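Local atomic coordinates of dihydrofolate reductase, putative (Aspergillus flavus, PDB entry 6DRS), a protein that probably catalyses the NADPH-dependent reduction of dihydrofolate to tetrahydrofolate, and is held here with NADP and an antifolate inhibitor. Residues V131-G134 with L135-L139. Numbering follows the deposited sequence.
Sequences VSSG and LEAAL. With NAP (NADP nicotinamide-adenine-dinucleotide phosphate), chain H; SO4 (sulfate ion), chain B.
Gly134 O accepts a hydrogen bond from Ala138 N at 2.8 Å, the first i to i+4 bond of a helix for which Gly134 is the N-cap. The donor lies 34° out of the carbonyl plane, and the bond is somewhat bent at the hydrogen. Ala138 CB packs 3.2 Å from Gly134 O, and the methyl of Ala137 leans on the same oxygen from further off. The amides of the first turn hold a sulfate ion, probably from the crystallisation liquor: Leu135 N gives a nearly straight bond to SO4 O4 (2.8 Å, 168°), and Glu136 N reaches SO4 O2 at 2.6 Å. An anion here would probably be favoured by the positive end of the helix dipole. Gly134 CA comes within 3.4 Å of SO4 O3.

Ser132 directs its side chain at the first turn of the helix. With OG anti to its carbonyl carbon (chi1 -45°), the hydroxyl lies 3.4 Å from Ala138 CA and hydrogen-bonds Asp141 OD2 further along, tying strand end to helix. Ser133 OG touches the Ala137 methyl at 3.6 Å, while Ser133 O sits 3.2 Å from C2A of the NADP adenine, so Ser133 is part of the NADP pocket.

The whole is a tight strand-to-helix turn of the dihydrofolate reductase fold. Strand 128-132 pairs in parallel with strand 81-85, Ser132 bonding Ile84 and Thr86 through the backbone; the Val131 side chain touches helix 89-116, whereas Leu135 and Ala138 of helix 135-146 pack on Ile61 of strand 57-63, and Ala138 also on Val83 and Val85.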
loop_
_atom_site.group_PDB
_atom_site.type_symbol
_atom_site.label_atom_id
_atom_site.label_comp_id
_atom_site.label_asym_id
_atom_site.label_seq_id
_atom_site.Cartn_x
_atom_site.Cartn_y
_atom_site.Cartn_z
ATOM N N VAL A 131 6.982 5.441 14.367
ATOM C CA VAL A 131 7.471 4.063 14.482
ATOM C C VAL A 131 6.750 3.406 15.654
ATOM O O VAL A 131 6.721 3.988 16.689
ATOM C CB VAL A 131 8.990 4.067 14.726
ATOM C CG1 VAL A 131 9.535 2.652 14.883
ATOM C CG2 VAL A 131 9.743 4.851 13.658
ATOM N N SER A 132 6.173 2.222 15.466
ATOM C CA SER A 132 5.421 1.517 16.485
ATOM C C SER A 132 5.990 0.109 16.641
ATOM O O SER A 132 6.697 -0.381 15.754
ATOM C CB SER A 132 3.956 1.420 16.111
ATOM O OG SER A 132 3.494 2.680 15.638
ATOM N N SER A 133 5.590 -0.543 17.724
ATOM C CA SER A 133 6.154 -1.820 18.168
ATOM C C SER A 133 5.321 -2.996 17.628
ATOM O O SER A 133 5.628 -4.174 17.881
ATOM C CB SER A 133 6.202 -1.850 19.666
ATOM O OG SER A 133 4.879 -1.855 20.186
ATOM N N GLY A 134 4.263 -2.681 16.893
ATOM C CA GLY A 134 3.359 -3.692 16.397
ATOM C C GLY A 134 2.259 -3.073 15.553
ATOM O O GLY A 134 2.139 -1.841 15.465
ATOM N N LEU A 135 1.463 -3.929 14.924
ATOM C CA LEU A 135 0.368 -3.471 14.073
ATOM C C LEU A 135 -0.758 -2.894 14.937
ATOM O O LEU A 135 -1.335 -1.847 14.588
ATOM C CB LEU A 135 -0.165 -4.634 13.233
ATOM C CG LEU A 135 -1.390 -4.285 12.393
ATOM C CD1 LEU A 135 -1.020 -3.311 11.290
ATOM C CD2 LEU A 135 -1.990 -5.535 11.790
ATOM N N GLU A 136 -1.098 -3.579 16.023
ATOM C CA GLU A 136 -2.136 -3.079 16.914
ATOM C C GLU A 136 -1.651 -1.754 17.516
ATOM O O GLU A 136 -2.385 -0.771 17.538
ATOM C CB GLU A 136 -2.481 -4.101 17.999
ATOM C CG GLU A 136 -3.641 -5.012 17.632
ATOM C CD GLU A 136 -3.848 -6.201 18.564
ATOM O OE1 GLU A 136 -3.777 -6.014 19.798
ATOM O OE2 GLU A 136 -4.068 -7.321 18.061
ATOM N N ALA A 137 -0.400 -1.745 17.964
ATOM C CA ALA A 137 0.247 -0.550 18.481
ATOM C C ALA A 137 0.193 0.576 17.444
ATOM O O ALA A 137 -0.076 1.716 17.812
ATOM C CB ALA A 137 1.677 -0.854 18.868
ATOM N N ALA A 138 0.483 0.263 16.176
ATOM C CA ALA A 138 0.449 1.253 15.091
ATOM C C ALA A 138 -0.956 1.859 14.960
ATOM O O ALA A 138 -1.117 3.092 14.870
ATOM C CB ALA A 138 0.902 0.619 13.792
ATOM N N LEU A 139 -1.962 0.990 14.949
ATOM C CA LEU A 139 -3.336 1.442 14.812
ATOM C C LEU A 139 -3.677 2.374 15.985
ATOM O O LEU A 139 -4.188 3.459 15.774
ATOM C CB LEU A 139 -4.272 0.233 14.748
ATOM C CG LEU A 139 -4.260 -0.538 13.425
ATOM C CD1 LEU A 139 -5.152 -1.774 13.503
ATOM C CD2 LEU A 139 -4.677 0.346 12.256
HETATM P PA NAP H . 7.697 -6.679 5.995
HETATM O O1A NAP H . 7.617 -5.467 5.110
HETATM O O2A NAP H . 6.576 -7.478 6.553
HETATM O O5B NAP H . 8.686 -6.308 7.229
HETATM C C5B NAP H . 9.236 -7.278 8.141
HETATM C C4B NAP H . 9.770 -6.469 9.304
HETATM O O4B NAP H . 8.678 -5.823 9.964
HETATM C C3B NAP H . 10.432 -7.299 10.394
HETATM O O3B NAP H . 11.813 -7.537 10.080
HETATM C C2B NAP H . 10.261 -6.405 11.608
HETATM O O2B NAP H . 11.134 -5.282 11.510
HETATM C C1B NAP H . 8.894 -5.785 11.383
HETATM N N9A NAP H . 7.853 -6.583 12.005
HETATM C C8A NAP H . 7.218 -7.550 11.325
HETATM N N7A NAP H . 6.299 -8.137 12.120
HETATM C C5A NAP H . 6.335 -7.532 13.327
HETATM C C6A NAP H . 5.609 -7.691 14.608
HETATM N N6A NAP H . 4.652 -8.627 14.671
HETATM N N1A NAP H . 5.903 -6.898 15.661
HETATM C C2A NAP H . 6.864 -5.966 15.526
HETATM N N3A NAP H . 7.569 -5.770 14.378
HETATM C C4A NAP H . 7.370 -6.507 13.255
HETATM O O3 NAP H . 8.782 -7.653 5.240
HETATM P PN NAP H . 8.519 -8.891 4.213
HETATM O O1N NAP H . 7.356 -9.700 4.611
HETATM O O2N NAP H . 9.900 -9.500 4.113
HETATM O O5D NAP H . 8.207 -8.127 2.844
HETATM C C5D NAP H . 9.144 -7.246 2.277
HETATM C C4D NAP H . 9.104 -7.623 0.812
HETATM O O4D NAP H . 7.748 -7.546 0.372
HETATM C C3D NAP H . 9.923 -6.748 -0.107
HETATM O O3D NAP H . 10.438 -7.609 -1.157
HETATM C C2D NAP H . 8.891 -5.796 -0.652
HETATM O O2D NAP H . 9.291 -5.303 -1.905
HETATM C C1D NAP H . 7.660 -6.668 -0.754
HETATM N N1N NAP H . 6.406 -5.885 -0.738
HETATM C C2N NAP H . 5.598 -5.964 -1.820
HETATM C C3N NAP H . 4.396 -5.231 -1.899
HETATM C C7N NAP H . 3.501 -5.357 -3.130
HETATM O O7N NAP H . 2.394 -4.809 -3.168
HETATM N N7N NAP H . 3.956 -6.080 -4.170
HETATM C C4N NAP H . 4.069 -4.372 -0.831
HETATM C C5N NAP H . 4.933 -4.311 0.265
HETATM C C6N NAP H . 6.109 -5.063 0.292
HETATM P P2B NAP H . 12.557 -5.263 12.261
HETATM O O1X NAP H . 13.410 -6.316 11.567
HETATM O O2X NAP H . 13.102 -3.899 11.888
HETATM O O3X NAP H . 12.097 -5.617 13.642
HETATM S S SO4 B . 0.949 -6.820 16.838
HETATM O O1 SO4 B . 0.534 -8.211 17.099
HETATM O O2 SO4 B . -0.269 -5.964 16.808
HETATM O O3 SO4 B . 1.890 -6.416 17.908
HETATM O O4 SO4 B . 1.688 -6.689 15.556
#